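Local atomic coordinates of adenylation domain (PDB entry 5N9X), a protein that belongs to the ANL superfamily of AMP-binding proteins as an adenylation domain and holds adenosine-5'-triphosphate and threonine in its pocket. Residues A[69-74]-A[115-120]; A[161-166]-A[177-182]; A[54-59]-A[137-142]. All coordinates share one frame; numbering follows the deposited sequence.

The three contacts form a series running from the ligand pocket to the periphery of one AMP-binding region. Contact 2, a beta hairpin, lies nearest the pocket: the side chain of Val-177 is about 6 Å from ATP and that of Tyr-163 about 8 Å from threonine. Its centre is about 13 Å from that of contact 1, a parallel strand pair, and the two touch where Arg-70 CD meets Ile-164 CD1 at 3.2 Å. Strand 94-97 joins them, bonding through its backbone to both 69-74 and 161-166. Contact 3, between helices, packs on contact 1 through Val-120 CG1 and Val-139 CG2, 3.7 Å apart, and does not touch contact 2.

Contact 1: A[69-74]-A[115-120]; sequences DRVALR and QVVALV
Gln-115 OE1 lies at the edge of the Arg-70 guanidinium, in its plane. The two chains run alongside each other in the same direction, but their flat ends are turned 46° apart. Arg-70 NH2 comes to 2.9 Å from Gln-115 OE1 at an angle too poor for a hydrogen bond, while NE of the same group is held by the carbonyl of Ser-114.

Behind this pair the backbones form neighbouring strands of a parallel alpha/beta sheet, in which 70-74 lies between 94-97 and 118-121. Where the pairing is regular, Ala-72 grips the other strand with both its backbone groups: its N donates to Ala-118 O at 3.0 Å, and its O receives Val-120 N at 2.7 Å, the donor standing 28° out of the carbonyl plane. Arg-74 N then donates to Val-120 O in a nearly straight bond, the N-H...O angle being 174°. At the other end the register slips, so that Arg-70 O accepts from Val-117 N at 3.0 Å, almost along the C=O axis, and a water bridges Arg-70 N to Gln-115 O.

Side chains divide between two faces. On one, Val-71 CG1 packs 3.7 Å from Val-120 CG2, the two residues crossing obliquely, and Leu-73 lays CD1 against Val-120 CB; helix 79-90 covers this side. On the other, the small CB of Ala-72 sits 3.7 Å from Leu-119 CG and also touches CG2 of Val-116.

Chemically, the contact is a backbone ladder between apolar layers: Ala-72, though buried, has both its polar backbone atoms satisfied by the partner strand, whereas the charged tips stay at the ends, with Arg-74 NH1 bonded to Asp-122 O.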
loop_
_atom_site.group_PDB
_atom_site.type_symbol
_atom_site.label_atom_id
_atom_site.label_comp_id
_atom_site.label_asym_id
_atom_site.label_seq_id
_atom_site.Cartn_x
_atom_site.Cartn_y
_atom_site.Cartn_z
ATOM N N ASP A 69 -16.772 -6.697 16.526
ATOM C CA ASP A 69 -16.836 -7.833 15.610
ATOM C C ASP A 69 -16.101 -7.568 14.295
ATOM O O ASP A 69 -15.836 -6.421 13.921
ATOM C CB ASP A 69 -18.289 -8.202 15.291
ATOM C CG ASP A 69 -18.944 -9.037 16.390
ATOM O OD1 ASP A 69 -18.227 -9.541 17.288
ATOM O OD2 ASP A 69 -20.186 -9.193 16.334
ATOM N N ARG A 70 -15.826 -8.650 13.575
ATOM C CA ARG A 70 -15.017 -8.584 12.385
ATOM C C ARG A 70 -15.828 -9.141 11.221
ATOM O O ARG A 70 -16.336 -10.261 11.291
ATOM C CB ARG A 70 -13.710 -9.348 12.609
ATOM C CG ARG A 70 -12.875 -8.720 13.720
ATOM C CD ARG A 70 -11.446 -9.161 13.647
ATOM N NE ARG A 70 -11.091 -10.514 14.042
ATOM C CZ ARG A 70 -10.519 -10.835 15.204
ATOM N NH1 ARG A 70 -10.174 -9.895 16.073
ATOM N NH2 ARG A 70 -10.219 -12.102 15.468
ATOM N N VAL A 71 -15.996 -8.347 10.167
ATOM C CA VAL A 71 -16.818 -8.788 9.058
ATOM C C VAL A 71 -16.043 -8.764 7.746
ATOM O O VAL A 71 -15.458 -7.743 7.367
ATOM C CB VAL A 71 -18.099 -7.939 8.929
ATOM C CG1 VAL A 71 -18.947 -8.483 7.806
ATOM C CG2 VAL A 71 -18.900 -7.978 10.229
ATOM N N ALA A 72 -16.045 -9.900 7.057
ATOM C CA ALA A 72 -15.366 -10.012 5.780
ATOM C C ALA A 72 -16.097 -9.213 4.724
ATOM O O ALA A 72 -17.326 -9.153 4.721
ATOM C CB ALA A 72 -15.257 -11.446 5.354
ATOM N N LEU A 73 -15.334 -8.612 3.819
ATOM C CA LEU A 73 -15.922 -7.908 2.693
ATOM C C LEU A 73 -15.308 -8.457 1.423
ATOM O O LEU A 73 -14.095 -8.406 1.244
ATOM C CB LEU A 73 -15.707 -6.393 2.798
ATOM C CG LEU A 73 -16.215 -5.604 1.583
ATOM C CD1 LEU A 73 -17.741 -5.673 1.519
ATOM C CD2 LEU A 73 -15.752 -4.146 1.579
ATOM N N ARG A 74 -16.146 -8.997 0.545
ATOM C CA ARG A 74 -15.663 -9.571 -0.714
ATOM C C ARG A 74 -16.499 -9.103 -1.911
ATOM O O ARG A 74 -17.524 -9.711 -2.235
ATOM C CB ARG A 74 -15.660 -11.101 -0.632
ATOM C CG ARG A 74 -15.073 -11.746 -1.849
ATOM C CD ARG A 74 -15.166 -13.255 -1.790
ATOM N NE ARG A 74 -14.377 -13.860 -2.860
ATOM C CZ ARG A 74 -14.769 -13.952 -4.132
ATOM N NH1 ARG A 74 -15.941 -13.472 -4.518
ATOM N NH2 ARG A 74 -13.981 -14.525 -5.026
ATOM N N GLN A 115 -11.428 -14.944 11.983
ATOM C CA GLN A 115 -12.649 -15.332 12.692
ATOM C C GLN A 115 -13.753 -14.309 12.471
ATOM O O GLN A 115 -14.215 -13.665 13.419
ATOM C CB GLN A 115 -12.398 -15.491 14.207
ATOM C CG GLN A 115 -11.119 -16.244 14.624
ATOM C CD GLN A 115 -10.663 -15.869 16.038
ATOM O OE1 GLN A 115 -9.923 -14.901 16.230
ATOM N NE2 GLN A 115 -11.112 -16.634 17.032
ATOM N N VAL A 116 -14.168 -14.126 11.227
ATOM C CA VAL A 116 -15.238 -13.167 10.989
ATOM C C VAL A 116 -16.606 -13.764 11.344
ATOM O O VAL A 116 -16.857 -14.932 11.099
ATOM C CB VAL A 116 -15.233 -12.652 9.526
ATOM C CG1 VAL A 116 -13.910 -11.982 9.212
ATOM C CG2 VAL A 116 -15.487 -13.784 8.561
ATOM N N VAL A 117 -17.463 -12.946 11.954
ATOM C CA VAL A 117 -18.819 -13.338 12.325
ATOM C C VAL A 117 -19.771 -13.374 11.141
ATOM O O VAL A 117 -20.887 -13.863 11.266
ATOM C CB VAL A 117 -19.410 -12.387 13.364
ATOM C CG1 VAL A 117 -18.425 -12.147 14.466
ATOM C CG2 VAL A 117 -19.780 -11.054 12.716
ATOM N N ALA A 118 -19.334 -12.823 10.007
ATOM C CA ALA A 118 -20.165 -12.718 8.811
ATOM C C ALA A 118 -19.332 -12.344 7.597
ATOM O O ALA A 118 -18.184 -11.948 7.742
ATOM C CB ALA A 118 -21.254 -11.693 9.024
ATOM N N LEU A 119 -19.918 -12.451 6.407
ATOM C CA LEU A 119 -19.268 -11.955 5.193
ATOM C C LEU A 119 -20.227 -11.063 4.378
ATOM O O LEU A 119 -21.421 -11.359 4.265
ATOM C CB LEU A 119 -18.760 -13.129 4.350
ATOM C CG LEU A 119 -17.883 -12.776 3.142
ATOM C CD1 LEU A 119 -16.801 -13.825 2.942
ATOM C CD2 LEU A 119 -18.699 -12.626 1.863
ATOM N N VAL A 120 -19.717 -9.969 3.823
ATOM C CA VAL A 120 -20.537 -9.127 2.960
ATOM C C VAL A 120 -20.024 -9.180 1.531
ATOM O O VAL A 120 -18.833 -8.977 1.285
ATOM C CB VAL A 120 -20.571 -7.661 3.436
ATOM C CG1 VAL A 120 -21.548 -6.860 2.600
ATOM C CG2 VAL A 120 -20.980 -7.588 4.883
HETATM O O HOH W 1 -15.256 -11.258 14.622
#

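Contact 2: A[161-166]-A[177-182]; sequences VAYIIY and VPVRHG
A beta hairpin with a classic bulge brings 161-166 against the antiparallel strand 177-180; its connecting loop probably corresponds to the glycine-rich phosphate-binding loop of the ANL fold. At the bulge, Val-179 O accepts two donors, Ala-162 N at 2.8 Å on a lone pair and Tyr-163 N at 3.1 Å, both in the carbonyl plane.

The tightest packing follows at once. Tyr-163 carries its ring in the crowded position between backbone N and carbonyl carbon (chi1 64°), which lays one face along Val-179: CB rests over the ring, 3.4 Å from CZ, with CG1 toward OH and CG2 by CE1. Val-179 N returns a nearly straight bond to Tyr-163 O. On the opposite face from Tyr-163 and Val-179, Ile-164 CG1 lies 3.5 Å from Pro-178 CB, which also meets CG1 of Val-161.

The contact loosens at the partly exposed end. There Val-161 and Arg-180 point away from the opposite strand, so that their backbones come close, CA to CA 3.9 Å, while the side chains merely graze through Val-161 CG2 and Arg-180 CG; Arg-180 NH1 forms a salt bridge with Glu-373. Just beyond, His-181, its ND1 bonded to Leu-20 N, receives Ala-162 CB almost exactly over its ring centre, 3.8 Å from the centroid.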
loop_
_atom_site.group_PDB
_atom_site.type_symbol
_atom_site.label_atom_id
_atom_site.label_comp_id
_atom_site.label_asym_id
_atom_site.label_seq_id
_atom_site.Cartn_x
_atom_site.Cartn_y
_atom_site.Cartn_z
ATOM N N VAL A 161 -11.128 -1.394 16.320
ATOM C CA VAL A 161 -10.472 -1.744 15.068
ATOM C C VAL A 161 -11.352 -1.367 13.887
ATOM O O VAL A 161 -12.530 -1.719 13.836
ATOM C CB VAL A 161 -10.131 -3.256 15.014
ATOM C CG1 VAL A 161 -9.423 -3.622 13.736
ATOM C CG2 VAL A 161 -9.264 -3.642 16.202
ATOM N N ALA A 162 -10.763 -0.650 12.935
ATOM C CA ALA A 162 -11.480 -0.242 11.750
ATOM C C ALA A 162 -11.298 -1.289 10.656
ATOM O O ALA A 162 -12.226 -1.631 9.928
ATOM C CB ALA A 162 -10.998 1.136 11.277
ATOM N N TYR A 163 -10.083 -1.795 10.528
ATOM C CA TYR A 163 -9.819 -2.782 9.501
ATOM C C TYR A 163 -8.687 -3.717 9.841
ATOM O O TYR A 163 -7.863 -3.448 10.708
ATOM C CB TYR A 163 -9.543 -2.106 8.159
ATOM C CG TYR A 163 -8.312 -1.231 8.064
ATOM C CD1 TYR A 163 -7.054 -1.770 7.777
ATOM C CD2 TYR A 163 -8.419 0.137 8.204
ATOM C CE1 TYR A 163 -5.950 -0.961 7.649
ATOM C CE2 TYR A 163 -7.328 0.953 8.083
ATOM C CZ TYR A 163 -6.094 0.411 7.809
ATOM O OH TYR A 163 -5.011 1.261 7.694
ATOM N N ILE A 164 -8.705 -4.849 9.153
ATOM C CA ILE A 164 -7.686 -5.840 9.282
ATOM C C ILE A 164 -7.258 -6.257 7.899
ATOM O O ILE A 164 -7.983 -6.914 7.143
ATOM C CB ILE A 164 -8.164 -7.027 10.105
ATOM C CG1 ILE A 164 -8.284 -6.576 11.543
ATOM C CG2 ILE A 164 -7.184 -8.186 9.990
ATOM C CD1 ILE A 164 -9.305 -7.271 12.286
ATOM N N ILE A 165 -6.065 -5.793 7.572
ATOM C CA ILE A 165 -5.476 -6.002 6.276
ATOM C C ILE A 165 -4.332 -6.989 6.441
ATOM O O ILE A 165 -3.594 -6.944 7.426
ATOM C CB ILE A 165 -5.029 -4.662 5.682
ATOM C CG1 ILE A 165 -6.194 -4.096 4.860
ATOM C CG2 ILE A 165 -3.774 -4.823 4.851
ATOM C CD1 ILE A 165 -5.894 -2.809 4.116
ATOM N N TYR A 166 -4.241 -7.924 5.510
ATOM C CA TYR A 166 -3.238 -8.976 5.587
ATOM C C TYR A 166 -2.023 -8.647 4.753
ATOM O O TYR A 166 -2.133 -8.299 3.581
ATOM C CB TYR A 166 -3.848 -10.318 5.172
ATOM C CG TYR A 166 -4.522 -11.013 6.326
ATOM C CD1 TYR A 166 -5.715 -10.539 6.852
ATOM C CD2 TYR A 166 -3.941 -12.126 6.913
ATOM C CE1 TYR A 166 -6.317 -11.175 7.914
ATOM C CE2 TYR A 166 -4.528 -12.760 7.964
ATOM C CZ TYR A 166 -5.714 -12.279 8.463
ATOM O OH TYR A 166 -6.306 -12.905 9.521
ATOM N N VAL A 177 -2.808 -7.505 10.175
ATOM C CA VAL A 177 -2.567 -6.275 10.912
ATOM C C VAL A 177 -3.901 -5.568 11.148
ATOM O O VAL A 177 -4.552 -5.107 10.188
ATOM C CB VAL A 177 -1.621 -5.303 10.149
ATOM C CG1 VAL A 177 -1.233 -4.132 11.040
ATOM C CG2 VAL A 177 -0.384 -6.014 9.604
ATOM N N PRO A 178 -4.331 -5.491 12.418
ATOM C CA PRO A 178 -5.553 -4.738 12.736
ATOM C C PRO A 178 -5.256 -3.271 13.006
ATOM O O PRO A 178 -4.451 -2.944 13.883
ATOM C CB PRO A 178 -6.085 -5.438 13.991
ATOM C CG PRO A 178 -4.842 -5.984 14.651
ATOM C CD PRO A 178 -3.818 -6.249 13.575
ATOM N N VAL A 179 -5.912 -2.390 12.260
ATOM C CA VAL A 179 -5.682 -0.951 12.395
ATOM C C VAL A 179 -6.908 -0.275 12.988
ATOM O O VAL A 179 -8.021 -0.410 12.448
ATOM C CB VAL A 179 -5.333 -0.320 11.035
ATOM C CG1 VAL A 179 -5.223 1.194 11.129
ATOM C CG2 VAL A 179 -4.058 -0.938 10.506
ATOM N N ARG A 180 -6.706 0.440 14.093
ATOM C CA ARG A 180 -7.809 1.125 14.793
ATOM C C ARG A 180 -8.236 2.485 14.205
ATOM O O ARG A 180 -7.461 3.152 13.525
ATOM C CB ARG A 180 -7.435 1.317 16.261
ATOM C CG ARG A 180 -7.414 0.020 17.038
ATOM C CD ARG A 180 -6.357 0.040 18.122
ATOM N NE ARG A 180 -6.748 -0.809 19.251
ATOM C CZ ARG A 180 -6.442 -0.558 20.525
ATOM N NH1 ARG A 180 -5.714 0.510 20.838
ATOM N NH2 ARG A 180 -6.858 -1.376 21.487
ATOM N N HIS A 181 -9.481 2.867 14.476
ATOM C CA HIS A 181 -10.040 4.150 14.064
ATOM C C HIS A 181 -9.106 5.304 14.412
ATOM O O HIS A 181 -8.785 6.121 13.555
ATOM C CB HIS A 181 -11.420 4.356 14.713
ATOM C CG HIS A 181 -12.534 3.653 13.997
ATOM N ND1 HIS A 181 -13.149 4.175 12.873
ATOM C CD2 HIS A 181 -13.147 2.471 14.248
ATOM C CE1 HIS A 181 -14.082 3.336 12.459
ATOM N NE2 HIS A 181 -14.101 2.292 13.272
ATOM N N GLY A 182 -8.669 5.363 15.667
ATOM C CA GLY A 182 -7.687 6.334 16.114
ATOM C C GLY A 182 -6.351 6.264 15.402
ATOM O O GLY A 182 -5.673 7.286 15.243
#

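Contact 3: A[54-59]-A[137-142]; sequences EGLADL and ENVAAL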
loop_
_atom_site.group_PDB
_atom_site.type_symbol
_atom_site.label_atom_id
_atom_site.label_comp_id
_atom_site.label_asym_id
_atom_site.label_seq_id
_atom_site.Cartn_x
_atom_site.Cartn_y
_atom_site.Cartn_z
ATOM N N GLU A 54 -26.089 4.019 6.996
ATOM C CA GLU A 54 -26.894 3.865 8.216
ATOM C C GLU A 54 -27.840 2.664 8.137
ATOM O O GLU A 54 -27.940 1.866 9.090
ATOM C CB GLU A 54 -27.708 5.134 8.507
ATOM C CG GLU A 54 -26.866 6.366 8.826
ATOM C CD GLU A 54 -26.029 6.155 10.085
ATOM O OE1 GLU A 54 -26.565 5.560 11.054
ATOM O OE2 GLU A 54 -24.851 6.589 10.108
ATOM N N GLY A 55 -28.533 2.539 7.007
ATOM C CA GLY A 55 -29.383 1.386 6.787
ATOM C C GLY A 55 -28.624 0.068 6.830
ATOM O O GLY A 55 -29.101 -0.909 7.416
ATOM N N LEU A 56 -27.444 0.020 6.211
ATOM C CA LEU A 56 -26.695 -1.229 6.167
ATOM C C LEU A 56 -26.260 -1.621 7.563
ATOM O O LEU A 56 -26.167 -2.800 7.892
ATOM C CB LEU A 56 -25.473 -1.117 5.250
ATOM C CG LEU A 56 -25.735 -1.348 3.762
ATOM C CD1 LEU A 56 -24.713 -0.629 2.869
ATOM C CD2 LEU A 56 -25.786 -2.829 3.459
ATOM N N ALA A 57 -25.970 -0.620 8.379
ATOM C CA ALA A 57 -25.508 -0.880 9.725
ATOM C C ALA A 57 -26.645 -1.498 10.532
ATOM O O ALA A 57 -26.460 -2.504 11.220
ATOM C CB ALA A 57 -25.003 0.390 10.373
ATOM N N ASP A 58 -27.824 -0.889 10.431
ATOM C CA ASP A 58 -29.008 -1.441 11.068
ATOM C C ASP A 58 -29.221 -2.892 10.608
ATOM O O ASP A 58 -29.393 -3.789 11.446
ATOM C CB ASP A 58 -30.240 -0.575 10.776
ATOM C CG ASP A 58 -30.208 0.760 11.513
ATOM O OD1 ASP A 58 -30.052 0.746 12.748
ATOM O OD2 ASP A 58 -30.352 1.828 10.875
ATOM N N LEU A 59 -29.160 -3.132 9.296
ATOM C CA LEU A 59 -29.209 -4.501 8.785
ATOM C C LEU A 59 -28.131 -5.397 9.418
ATOM O O LEU A 59 -28.415 -6.527 9.840
ATOM C CB LEU A 59 -29.076 -4.526 7.263
ATOM C CG LEU A 59 -28.939 -5.950 6.712
ATOM C CD1 LEU A 59 -30.262 -6.665 6.843
ATOM C CD2 LEU A 59 -28.468 -5.967 5.267
ATOM N N GLU A 137 -26.635 -8.067 -3.731
ATOM C CA GLU A 137 -28.002 -7.666 -4.035
ATOM C C GLU A 137 -28.645 -7.182 -2.752
ATOM O O GLU A 137 -29.366 -6.175 -2.743
ATOM C CB GLU A 137 -28.807 -8.818 -4.650
ATOM C CG GLU A 137 -30.316 -8.586 -4.625
ATOM C CD GLU A 137 -31.114 -9.668 -5.339
ATOM O OE1 GLU A 137 -30.729 -10.857 -5.256
ATOM O OE2 GLU A 137 -32.138 -9.320 -5.974
ATOM N N ASN A 138 -28.369 -7.886 -1.660
ATOM C CA ASN A 138 -28.830 -7.433 -0.357
ATOM C C ASN A 138 -28.385 -5.996 -0.072
ATOM O O ASN A 138 -29.196 -5.179 0.347
ATOM C CB ASN A 138 -28.334 -8.359 0.747
ATOM C CG ASN A 138 -29.179 -9.617 0.888
ATOM O OD1 ASN A 138 -28.687 -10.653 1.347
ATOM N ND2 ASN A 138 -30.452 -9.537 0.494
ATOM N N VAL A 139 -27.107 -5.691 -0.311
ATOM C CA VAL A 139 -26.550 -4.359 -0.056
ATOM C C VAL A 139 -27.148 -3.288 -0.979
ATOM O O VAL A 139 -27.494 -2.196 -0.515
ATOM C CB VAL A 139 -24.995 -4.361 -0.199
ATOM C CG1 VAL A 139 -24.439 -2.947 -0.353
ATOM C CG2 VAL A 139 -24.355 -5.060 0.996
ATOM N N ALA A 140 -27.282 -3.612 -2.266
ATOM C CA ALA A 140 -27.919 -2.720 -3.244
ATOM C C ALA A 140 -29.354 -2.344 -2.880
ATOM O O ALA A 140 -29.849 -1.283 -3.270
ATOM C CB ALA A 140 -27.899 -3.356 -4.638
ATOM N N ALA A 141 -30.021 -3.214 -2.139
ATOM C CA ALA A 141 -31.440 -3.050 -1.846
ATOM C C ALA A 141 -31.705 -1.911 -0.882
ATOM O O ALA A 141 -32.791 -1.339 -0.888
ATOM C CB ALA A 141 -32.018 -4.351 -1.279
ATOM N N LEU A 142 -30.728 -1.603 -0.034
ATOM C CA LEU A 142 -30.914 -0.572 0.984
ATOM C C LEU A 142 -30.512 0.806 0.455
ATOM O O LEU A 142 -30.686 1.811 1.142
ATOM C CB LEU A 142 -30.133 -0.924 2.264
ATOM C CG LEU A 142 -30.747 -2.024 3.159
ATOM C CD1 LEU A 142 -30.505 -3.405 2.606
ATOM C CD2 LEU A 142 -30.270 -1.973 4.599
#
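Two helices on one side of the parallel alpha/beta sheet, 46-62 and the short 136-141, meet here through a few apolar side chains. Their relation is best read from Leu-56 and Val-139, which cross at about a right angle. Leu-56 sets its CG beside the backbone N, anti to the carbonyl carbon (chi1 -84°). From there both methyls reach Val-139: CD2 comes to 3.6 Å from Val-139 CG2, the branch lying beside Val-139's own backbone N, while CD1 touches CG1, the branch anti to it. Helix 79-90 borders the pair, with Ala-83 against Leu-56 and Asn-80 against Val-139, and both residues are buried.

Leu-142 approaches differently, end-on to a backbone. The side chain of Leu-142 sets out toward the opposite helix, and a single methyl, CD2, makes the contact. That methyl settles on the turn formed by Gly-55, Leu-56 and Leu-59, lying 3.8 Å from Leu-56 N and 3.9 Å from Leu-59 CB. Leu-59 thus contributes its CB here, and elsewhere its side chain touches Val-134.

One turn before Leu-56, Trp-52 NE1 adds a polar link by bonding to Val-139 O. Gly-55 has no side chain to stand between the helices, and its carbonyl O, already bonded to Leu-59 N, is met by Leu-142 CD2 at 3.2 Å.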